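Local coordinates for aminopeptidase (Aneurinibacillus sp. AM-1, PDB 5IB9), which probably acts as a zinc-dependent aminopeptidase of the M28 family, removing amino acids from the N-terminal end of peptides, at residues A[322-327]-A[410-415]. Sequence-based numbering, arbitrary orientation.
Sequences RVTDLG and IDYPRR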
ATOM      1  N   ARG A 322       4.709   3.876 -26.922  1.00 12.07           N
ATOM      2  CA  ARG A 322       5.714   4.875 -27.224  1.00 12.67           C
ATOM      3  C   ARG A 322       7.131   4.423 -26.827  1.00 12.49           C
ATOM      4  O   ARG A 322       8.073   4.747 -27.477  1.00 12.20           O
ATOM      5  CB  ARG A 322       5.341   6.181 -26.550  1.00 11.75           C
ATOM      6  CG  ARG A 322       6.377   7.355 -26.829  1.00 14.18           C
ATOM      7  CD  ARG A 322       6.063   8.629 -26.111  1.00 15.60           C
ATOM      8  NE  ARG A 322       4.792   9.184 -26.531  1.00 14.58           N
ATOM      9  CZ  ARG A 322       3.711   9.173 -25.805  1.00 15.22           C
ATOM     10  NH1 ARG A 322       3.683   8.645 -24.610  1.00 15.26           N
ATOM     11  NH2 ARG A 322       2.644   9.677 -26.311  1.00 20.88           N
ATOM     12  N   VAL A 323       7.221   3.640 -25.763  1.00 10.30           N
ATOM     13  CA  VAL A 323       8.588   3.225 -25.348  1.00  9.36           C
ATOM     14  C   VAL A 323       9.135   2.222 -26.398  1.00 10.74           C
ATOM     15  O   VAL A 323      10.333   2.270 -26.745  1.00 10.97           O
ATOM     16  CB  VAL A 323       8.514   2.551 -23.954  1.00 10.02           C
ATOM     17  CG1 VAL A 323       9.890   1.935 -23.537  1.00 10.47           C
ATOM     18  CG2 VAL A 323       8.176   3.585 -22.914  1.00 10.95           C
ATOM     19  N   THR A 324       8.331   1.258 -26.836  1.00  9.02           N
ATOM     20  CA  THR A 324       8.857   0.327 -27.846  1.00 11.11           C
ATOM     21  C   THR A 324       9.082   1.065 -29.167  1.00 10.86           C
ATOM     22  O   THR A 324      10.047   0.695 -29.915  1.00 10.69           O
ATOM     23  CB  THR A 324       8.039  -0.944 -28.093  1.00 10.96           C
ATOM     24  OG1 THR A 324       6.746  -0.560 -28.645  1.00 11.35           O
ATOM     25  CG2 THR A 324       7.859  -1.689 -26.786  1.00 13.49           C
ATOM     26  N   ASP A 325       8.300   2.103 -29.486  1.00 11.68           N
ATOM     27  CA  ASP A 325       8.598   2.877 -30.712  1.00 13.14           C
ATOM     28  C   ASP A 325       9.950   3.567 -30.635  1.00 11.93           C
ATOM     29  O   ASP A 325      10.721   3.624 -31.625  1.00 11.92           O
ATOM     30  CB  ASP A 325       7.490   3.920 -30.966  1.00 12.30           C
ATOM     31  CG  ASP A 325       6.204   3.335 -31.403  1.00 18.94           C
ATOM     32  OD1 ASP A 325       6.117   2.208 -31.861  1.00 15.71           O
ATOM     33  OD2 ASP A 325       5.195   4.104 -31.316  1.00 18.72           O
ATOM     34  N   LEU A 326      10.275   4.146 -29.452  1.00 11.73           N
ATOM     35  CA  LEU A 326      11.543   4.890 -29.299  1.00 11.37           C
ATOM     36  C   LEU A 326      12.716   3.860 -29.285  1.00 10.50           C
ATOM     37  O   LEU A 326      13.739   4.157 -29.875  1.00 11.85           O
ATOM     38  CB  LEU A 326      11.572   5.682 -27.985  1.00 11.71           C
ATOM     39  CG  LEU A 326      10.718   6.964 -28.045  1.00 13.03           C
ATOM     40  CD1 LEU A 326      10.445   7.453 -26.544  1.00 11.83           C
ATOM     41  CD2 LEU A 326      11.290   8.080 -29.015  1.00 12.72           C
ATOM     42  N   GLY A 327      12.510   2.683 -28.626  1.00 10.82           N
ATOM     43  CA  GLY A 327      13.562   1.658 -28.560  1.00 11.42           C
ATOM     44  C   GLY A 327      13.798   1.130 -29.973  1.00 10.66           C
ATOM     45  O   GLY A 327      15.007   1.008 -30.358  1.00 11.55           O
ATOM     46  N   ILE A 410       8.489   3.181 -38.294  1.00 26.30           N
ATOM     47  CA  ILE A 410       9.471   2.103 -38.392  1.00 29.49           C
ATOM     48  C   ILE A 410       8.730   0.797 -38.108  1.00 27.35           C
ATOM     49  O   ILE A 410       7.958   0.720 -37.146  1.00 27.84           O
ATOM     50  CB  ILE A 410      10.598   2.362 -37.302  1.00 29.54           C
ATOM     51  CG1 ILE A 410      11.521   1.171 -37.038  1.00 32.16           C
ATOM     52  CG2 ILE A 410       9.965   2.650 -35.963  1.00 32.10           C
ATOM     53  CD1 ILE A 410      12.717   1.540 -36.318  1.00 38.03           C
ATOM     54  N   ASP A 411       8.919  -0.209 -38.943  1.00 26.75           N
ATOM     55  CA  ASP A 411       8.337  -1.514 -38.671  1.00 25.99           C
ATOM     56  C   ASP A 411       9.312  -2.238 -37.779  1.00 22.05           C
ATOM     57  O   ASP A 411      10.548  -2.131 -37.891  1.00 22.53           O
ATOM     58  CB  ASP A 411       8.156  -2.391 -39.930  1.00 29.03           C
ATOM     59  CG  ASP A 411       7.247  -1.754 -40.962  1.00 36.29           C
ATOM     60  OD1 ASP A 411       6.080  -2.186 -41.132  1.00 44.95           O
ATOM     61  OD2 ASP A 411       7.727  -0.798 -41.613  1.00 44.74           O
ATOM     62  N   TYR A 412       8.771  -2.979 -36.855  1.00 18.50           N
ATOM     63  CA  TYR A 412       9.570  -3.904 -36.155  1.00 15.30           C
ATOM     64  C   TYR A 412       8.673  -5.036 -35.703  1.00 15.39           C
ATOM     65  O   TYR A 412       7.495  -4.791 -35.446  1.00 18.43           O
ATOM     66  CB  TYR A 412      10.292  -3.123 -34.988  1.00 16.24           C
ATOM     67  CG  TYR A 412       9.350  -2.383 -34.002  1.00 13.39           C
ATOM     68  CD1 TYR A 412       8.815  -1.131 -34.345  1.00 14.97           C
ATOM     69  CD2 TYR A 412       9.072  -2.905 -32.753  1.00 15.15           C
ATOM     70  CE1 TYR A 412       8.029  -0.377 -33.426  1.00 13.88           C
ATOM     71  CE2 TYR A 412       8.236  -2.158 -31.828  1.00 16.65           C
ATOM     72  CZ  TYR A 412       7.793  -0.947 -32.169  1.00 13.20           C
ATOM     73  OH  TYR A 412       6.973  -0.263 -31.284  1.00 15.02           O
ATOM     74  N   PRO A 413       9.189  -6.273 -35.565  1.00 15.81           N
ATOM     75  CA  PRO A 413       8.356  -7.482 -35.446  1.00 17.43           C
ATOM     76  C   PRO A 413       8.055  -7.891 -34.055  1.00 19.41           C
ATOM     77  O   PRO A 413       8.829  -7.565 -33.146  1.00 17.63           O
ATOM     78  CB  PRO A 413       9.250  -8.554 -36.063  1.00 18.47           C
ATOM     79  CG  PRO A 413      10.664  -8.134 -35.672  1.00 19.54           C
ATOM     80  CD  PRO A 413      10.610  -6.651 -35.832  1.00 18.37           C
ATOM     81  N   ARG A 414       6.918  -8.551 -33.855  1.00 20.71           N
ATOM     82  CA  ARG A 414       6.633  -9.209 -32.631  1.00 23.80           C
ATOM     83  C   ARG A 414       7.282 -10.537 -32.650  1.00 27.08           C
ATOM     84  O   ARG A 414       7.207 -11.252 -33.660  1.00 27.47           O
ATOM     85  CB  ARG A 414       5.115  -9.363 -32.481  1.00 23.70           C
ATOM     86  CG  ARG A 414       4.592  -9.788 -31.086  1.00 27.24           C
ATOM     87  CD  ARG A 414       3.094  -9.347 -31.057  1.00 32.55           C
ATOM     88  NE  ARG A 414       2.349  -9.611 -29.819  1.00 35.74           N
ATOM     89  CZ  ARG A 414       2.255 -10.797 -29.234  1.00 36.27           C
ATOM     90  NH1 ARG A 414       2.917 -11.839 -29.741  1.00 41.83           N
ATOM     91  NH2 ARG A 414       1.509 -10.954 -28.134  1.00 33.35           N
ATOM     92  N   ARG A 415       7.936 -10.905 -31.555  1.00 28.29           N
ATOM     93  CA  ARG A 415       8.630 -12.180 -31.470  1.00 34.37           C
ATOM     94  C   ARG A 415       8.246 -12.895 -30.207  1.00 35.97           C
ATOM     95  O   ARG A 415       8.187 -12.270 -29.149  1.00 35.90           O
ATOM     96  CB  ARG A 415      10.132 -12.021 -31.605  1.00 34.82           C
ATOM     97  CG  ARG A 415      10.508 -12.077 -33.085  1.00 40.24           C
ATOM     98  CD  ARG A 415      11.990 -12.134 -33.395  1.00 44.97           C
ATOM     99  NE  ARG A 415      12.243 -11.467 -34.689  1.00 48.18           N
ATOM    100  CZ  ARG A 415      13.445 -11.035 -35.084  1.00 51.89           C
ATOM    101  NH1 ARG A 415      14.491 -11.213 -34.279  1.00 53.44           N
ATOM    102  NH2 ARG A 415      13.621 -10.432 -36.271  1.00 52.35           N
TER
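Tyr412 carries CG in the cleft between its own backbone N and carbonyl carbon (chi1 57°), which aims the ring at the first turn of helix 322-334. Thr324 makes a matching choice: OG1 occupies the same kind of position (chi1 65°), and the hydroxyl meets the phenol at the edge of the ring, in its plane. Thr324 OG1 donates a hydrogen bond to Tyr412 OH over 2.7 Å, and Tyr412 OH in turn donates one to Asp325 OD1, also 2.7 Å away, so the phenol is gripped as acceptor and as donor. The Asp325 carboxylate stands almost perpendicular to the ring, and its oxygen is approached on the anti side, 28° out of the carboxylate plane. Threonine suits its site because a short hydroxyl can do two jobs: OG1 also accepts the backbone N-H of Asn321, as in one half of an N-terminal capping box. Aspartate, near the start of the helix, is likely to have its negative charge eased by the helix dipole. In this M28-type alpha/beta fold the contact ties the C-terminal tail to the helix following strand 310-315, well away from the inhibitor-bound zinc centre. Pro413 and Arg415 make backbone hydrogen bonds with Tyr340 nearby, while Lys320 makes a cation-pi contact with the Tyr412 ring, and Met313 and Ala328 also touch this buried side chain. Across the contact, Thr324 O approaches the ring obliquely, 3.6 Å from Tyr412 CZ, without bonding to the hydroxyl. A phenylalanine in place of Tyr412 would probably leave Asp325 OD1 without this donor and the Thr324 hydroxyl without its acceptor. Beside the phenol, Thr324 CB packs 3.4 Å from Tyr412 OH, and Asp325 OD1 lies 3.6 Å from Tyr412 CE1, near the ring plane.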